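Local coordinates for protein beta-lactamase II (Erythrobacter litoralis, PDB 6V3U) that probably hydrolyses beta-lactam antibiotics to substituted beta-amino acids, as a zinc-dependent class B metallo-beta-lactamase, at residues L61-W66 / V91-Q96; R87-T92 / I110-H115. All blocks are in the same frame, centred on the assembly; numbering follows the deposited sequence.

Interaction 1 (L61-W66 / V91-Q96); sequences LVDTAW and VTHAHQ. With ZN (zinc ion), chain C.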
# COMPACT_ATOMS: atom_id res chain seq x y z
N LEU A 61 -12.21 -11.19 21.93
CA LEU A 61 -11.13 -10.25 21.66
C LEU A 61 -10.87 -10.21 20.15
O LEU A 61 -10.70 -11.25 19.51
CB LEU A 61 -9.87 -10.67 22.43
CG LEU A 61 -8.55 -10.00 22.02
CD1 LEU A 61 -8.57 -8.50 22.33
CD2 LEU A 61 -7.32 -10.68 22.65
N VAL A 62 -10.87 -9.01 19.58
CA VAL A 62 -10.60 -8.84 18.15
C VAL A 62 -9.22 -8.20 18.02
O VAL A 62 -9.05 -7.02 18.35
CB VAL A 62 -11.68 -8.00 17.46
CG1 VAL A 62 -11.39 -7.84 15.92
CG2 VAL A 62 -13.04 -8.64 17.69
N ASP A 63 -8.25 -8.99 17.55
CA ASP A 63 -6.85 -8.59 17.37
C ASP A 63 -6.12 -8.44 18.70
O ASP A 63 -6.70 -8.00 19.70
CB ASP A 63 -6.75 -7.29 16.57
CG ASP A 63 -7.09 -7.48 15.11
OD1 ASP A 63 -6.43 -8.33 14.47
OD2 ASP A 63 -8.02 -6.81 14.62
N THR A 64 -4.84 -8.82 18.71
CA THR A 64 -3.97 -8.57 19.86
C THR A 64 -3.49 -7.12 19.79
O THR A 64 -3.79 -6.40 18.85
CB THR A 64 -2.76 -9.51 19.86
OG1 THR A 64 -1.95 -9.23 18.71
CG2 THR A 64 -3.21 -10.96 19.83
N ALA A 65 -2.73 -6.70 20.79
CA ALA A 65 -2.06 -5.41 20.73
C ALA A 65 -0.70 -5.61 20.05
O ALA A 65 -0.39 -6.68 19.54
CB ALA A 65 -1.92 -4.81 22.12
N TRP A 66 0.14 -4.57 20.08
CA TRP A 66 1.46 -4.66 19.48
C TRP A 66 2.30 -5.76 20.13
O TRP A 66 2.95 -6.56 19.44
CB TRP A 66 2.19 -3.32 19.58
CG TRP A 66 1.77 -2.27 18.58
CD1 TRP A 66 1.10 -1.12 18.84
CD2 TRP A 66 2.03 -2.27 17.16
NE1 TRP A 66 0.92 -0.40 17.68
CE2 TRP A 66 1.48 -1.09 16.63
CE3 TRP A 66 2.67 -3.16 16.29
CZ2 TRP A 66 1.54 -0.76 15.27
CZ3 TRP A 66 2.74 -2.83 14.92
CH2 TRP A 66 2.18 -1.65 14.43
N VAL A 91 -8.17 -12.95 14.85
CA VAL A 91 -7.17 -12.07 14.22
C VAL A 91 -7.75 -11.46 12.95
O VAL A 91 -8.35 -12.16 12.13
CB VAL A 91 -5.88 -12.85 13.89
CG1 VAL A 91 -4.81 -11.91 13.37
CG2 VAL A 91 -5.37 -13.56 15.11
N THR A 92 -7.56 -10.16 12.77
CA THR A 92 -7.89 -9.51 11.51
C THR A 92 -6.69 -8.85 10.83
O THR A 92 -6.66 -8.82 9.60
CB THR A 92 -9.00 -8.47 11.71
OG1 THR A 92 -8.53 -7.41 12.56
CG2 THR A 92 -10.25 -9.11 12.34
N HIS A 93 -5.70 -8.34 11.56
CA HIS A 93 -4.52 -7.78 10.86
C HIS A 93 -3.25 -8.15 11.64
O HIS A 93 -2.75 -7.38 12.46
CB HIS A 93 -4.67 -6.27 10.66
CG HIS A 93 -4.83 -5.49 11.93
ND1 HIS A 93 -3.82 -4.70 12.44
CD2 HIS A 93 -5.86 -5.40 12.80
CE1 HIS A 93 -4.23 -4.15 13.57
NE2 HIS A 93 -5.47 -4.56 13.81
N ALA A 94 -2.74 -9.35 11.35
CA ALA A 94 -1.53 -9.83 12.01
C ALA A 94 -0.31 -9.03 11.55
O ALA A 94 -0.28 -8.46 10.46
CB ALA A 94 -1.30 -11.30 11.69
N HIS A 95 0.71 -9.00 12.41
CA HIS A 95 1.98 -8.35 12.11
C HIS A 95 3.09 -9.38 12.12
O HIS A 95 3.15 -10.22 13.02
CB HIS A 95 2.25 -7.21 13.10
CG HIS A 95 1.11 -6.25 13.21
ND1 HIS A 95 0.54 -5.91 14.41
CD2 HIS A 95 0.41 -5.59 12.25
CE1 HIS A 95 -0.46 -5.07 14.19
NE2 HIS A 95 -0.55 -4.85 12.89
N GLN A 96 3.96 -9.32 11.11
CA GLN A 96 4.93 -10.39 10.89
C GLN A 96 5.92 -10.50 12.04
O GLN A 96 6.25 -11.61 12.47
CB GLN A 96 5.69 -10.15 9.58
CG GLN A 96 4.95 -10.54 8.34
CD GLN A 96 5.78 -10.26 7.09
OE1 GLN A 96 6.84 -9.63 7.17
NE2 GLN A 96 5.31 -10.73 5.95
ZN ZN C . -2.03 -4.02 11.88
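The six-membered ring of W66 lies over one face of the H95 imidazole in an offset stack, centroids 4.7 Å apart and planes 22° from parallel. Its CZ3 sits above the rim of that ring, 3.8 Å from H95 ND1, while the backbone O of H93 lies over the opposite face, toward its rim. At the edge of the H93 ring, D63 OD2 comes to 3.2 Å from H93 CD2, the carboxylate plane turned 63° from the ring. H93 and H95 belong to the His-X-His-X-Asp zinc signature of the metallo-beta-lactamase fold, carried by the loop after strand 86-90. They bind the zinc ion through different nitrogens: H93 ND1 is 2.0 Å from the zinc and H95 NE2 likewise 2.0 Å, with H223 and D196 of the second subunit completing the site. H93 NE2, turned from the metal, is hydrogen-bonded to N49 O. D63 OD1 accepts two backbone hydrogen bonds from opposite faces of its plane, from T92 N (2.7 Å) and H93 N (3.0 Å). CG of D63 stands beside its own backbone N, anti to the carbonyl carbon (chi1 -72°), bringing OD1 between the amides of T92 and H93. Farther back, V62 CG1 packs on T92 CG2.

Interaction 2 (R87-T92 / I110-H115); sequences RAAVVT and IATWAH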
# COMPACT_ATOMS: atom_id res chain seq x y z
N ARG A 87 -13.01 -15.29 26.23
CA ARG A 87 -13.22 -16.70 25.96
C ARG A 87 -12.87 -17.09 24.53
O ARG A 87 -12.87 -18.29 24.22
CB ARG A 87 -14.69 -17.08 26.22
CG ARG A 87 -15.63 -16.57 25.13
CD ARG A 87 -16.95 -17.34 25.17
NE ARG A 87 -18.03 -16.65 24.49
CZ ARG A 87 -18.27 -16.75 23.19
NH1 ARG A 87 -17.51 -17.53 22.44
NH2 ARG A 87 -19.28 -16.08 22.65
N ALA A 88 -12.60 -16.13 23.66
CA ALA A 88 -12.21 -16.41 22.28
C ALA A 88 -11.58 -15.15 21.69
O ALA A 88 -11.88 -14.04 22.12
CB ALA A 88 -13.40 -16.86 21.43
N ALA A 89 -10.73 -15.36 20.68
CA ALA A 89 -10.02 -14.27 20.01
C ALA A 89 -10.01 -14.53 18.50
O ALA A 89 -9.92 -15.67 18.07
CB ALA A 89 -8.58 -14.14 20.55
N VAL A 90 -10.13 -13.46 17.71
CA VAL A 90 -10.07 -13.54 16.25
C VAL A 90 -9.03 -12.52 15.77
O VAL A 90 -8.96 -11.40 16.29
CB VAL A 90 -11.45 -13.29 15.60
CG1 VAL A 90 -12.11 -12.06 16.19
CG2 VAL A 90 -11.32 -13.17 14.08
N VAL A 91 -8.17 -12.95 14.85
CA VAL A 91 -7.17 -12.07 14.22
C VAL A 91 -7.75 -11.46 12.95
O VAL A 91 -8.35 -12.16 12.13
CB VAL A 91 -5.88 -12.85 13.89
CG1 VAL A 91 -4.81 -11.91 13.37
CG2 VAL A 91 -5.37 -13.56 15.11
N THR A 92 -7.56 -10.16 12.77
CA THR A 92 -7.89 -9.51 11.51
C THR A 92 -6.69 -8.85 10.83
O THR A 92 -6.66 -8.82 9.60
CB THR A 92 -9.00 -8.47 11.71
OG1 THR A 92 -8.53 -7.41 12.56
CG2 THR A 92 -10.25 -9.11 12.34
N ILE A 110 -6.80 -19.33 25.53
CA ILE A 110 -7.85 -18.64 24.78
C ILE A 110 -7.87 -19.21 23.37
O ILE A 110 -6.83 -19.26 22.70
CB ILE A 110 -7.61 -17.12 24.77
CG1 ILE A 110 -7.75 -16.56 26.19
CG2 ILE A 110 -8.53 -16.42 23.75
CD1 ILE A 110 -7.25 -15.12 26.36
N ALA A 111 -9.04 -19.66 22.93
CA ALA A 111 -9.19 -20.17 21.58
C ALA A 111 -9.03 -19.03 20.58
O ALA A 111 -9.71 -18.00 20.66
CB ALA A 111 -10.56 -20.84 21.41
N THR A 112 -8.12 -19.21 19.62
CA THR A 112 -7.75 -18.18 18.66
C THR A 112 -8.18 -18.60 17.26
O THR A 112 -7.95 -19.74 16.84
CB THR A 112 -6.24 -17.92 18.71
OG1 THR A 112 -5.88 -17.45 20.01
CG2 THR A 112 -5.84 -16.87 17.69
N TRP A 113 -8.81 -17.68 16.54
CA TRP A 113 -9.31 -17.90 15.19
C TRP A 113 -8.60 -16.95 14.24
O TRP A 113 -8.38 -15.78 14.58
CB TRP A 113 -10.82 -17.67 15.10
CG TRP A 113 -11.59 -18.56 16.00
CD1 TRP A 113 -11.82 -18.39 17.32
CD2 TRP A 113 -12.25 -19.78 15.63
NE1 TRP A 113 -12.58 -19.42 17.81
CE2 TRP A 113 -12.85 -20.29 16.79
CE3 TRP A 113 -12.38 -20.48 14.43
CZ2 TRP A 113 -13.58 -21.48 16.79
CZ3 TRP A 113 -13.10 -21.66 14.43
CH2 TRP A 113 -13.70 -22.15 15.60
N ALA A 114 -8.27 -17.43 13.05
CA ALA A 114 -7.65 -16.56 12.06
C ALA A 114 -7.94 -17.11 10.67
O ALA A 114 -8.22 -18.30 10.51
CB ALA A 114 -6.15 -16.44 12.31
N HIS A 115 -7.89 -16.23 9.67
CA HIS A 115 -8.10 -16.66 8.29
C HIS A 115 -6.76 -16.99 7.65
O HIS A 115 -5.96 -16.07 7.42
CB HIS A 115 -8.81 -15.59 7.49
CG HIS A 115 -9.04 -15.98 6.06
ND1 HIS A 115 -8.51 -15.27 5.00
CD2 HIS A 115 -9.71 -17.02 5.52
CE1 HIS A 115 -8.87 -15.85 3.86
NE2 HIS A 115 -9.60 -16.92 4.15
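Two neighbouring parallel strands, 86-90 and 111-114, pair here through their main chains in the larger of the two sheets, with small and apolar side chains packing along the seam. The short strand axes approach to 4.6 Å and are inclined by 23°. A89 uses both its N and its O toward the neighbouring strand: N donates to A111 O (2.8 Å) and O accepts from W113 N (2.8 Å). Two residues on, V91 N donates to W113 O (2.9 Å), a straighter bond at 163°. CA-H...O contacts lie between these bonds, among them V90 CA to W113 O at 3.3 Å. Helix 101-107 joins the strands, making a beta-alpha-beta unit of the metallo-beta-lactamase fold. A89 and T112 turn to the sheet face covered by that helix, where L105 touches both; I110 CG2, anti to its own backbone N, reaches back to this side and meets A89 CB at 3.9 Å. V90 and W113 point to the other face. With its chi1 of -60°, W113 directs CG away from its own carbonyl carbon, and the indole extends against helix 144-150, touching E145, A146 and L150. E145 is a calcium ligand in another structure of this protein. The indole edge also passes A89 O, which lies in the ring plane 3.4 Å from W113 CD1. Toward the C-terminal end, V91 CB packs against A114 CB at 3.9 Å, next to the V91 N bond.

Interactions 1 and 2 share V91 and T92, on the way from strand 86-90 to the zinc-ligand loop, and their centres are 9 Å apart. Strand 86-90 lies between strands 58-62 and 111-114; its pairing with 111-114 is interaction 2, and the residues that follow it meet the end of strand 58-62 in interaction 1. Probable hydrogen bonds tie them along the seam between strands 58-62 and 86-90, D63 N to V90 O at 2.8 Å and L61 N to A88 O at 2.9 Å, while V62 CG2 packs on V90 CG1. Interaction 1 supplies two zinc ligands; interaction 2 supplies none, the nearest side-chain atom of the shared V91 being about 8 Å from zinc.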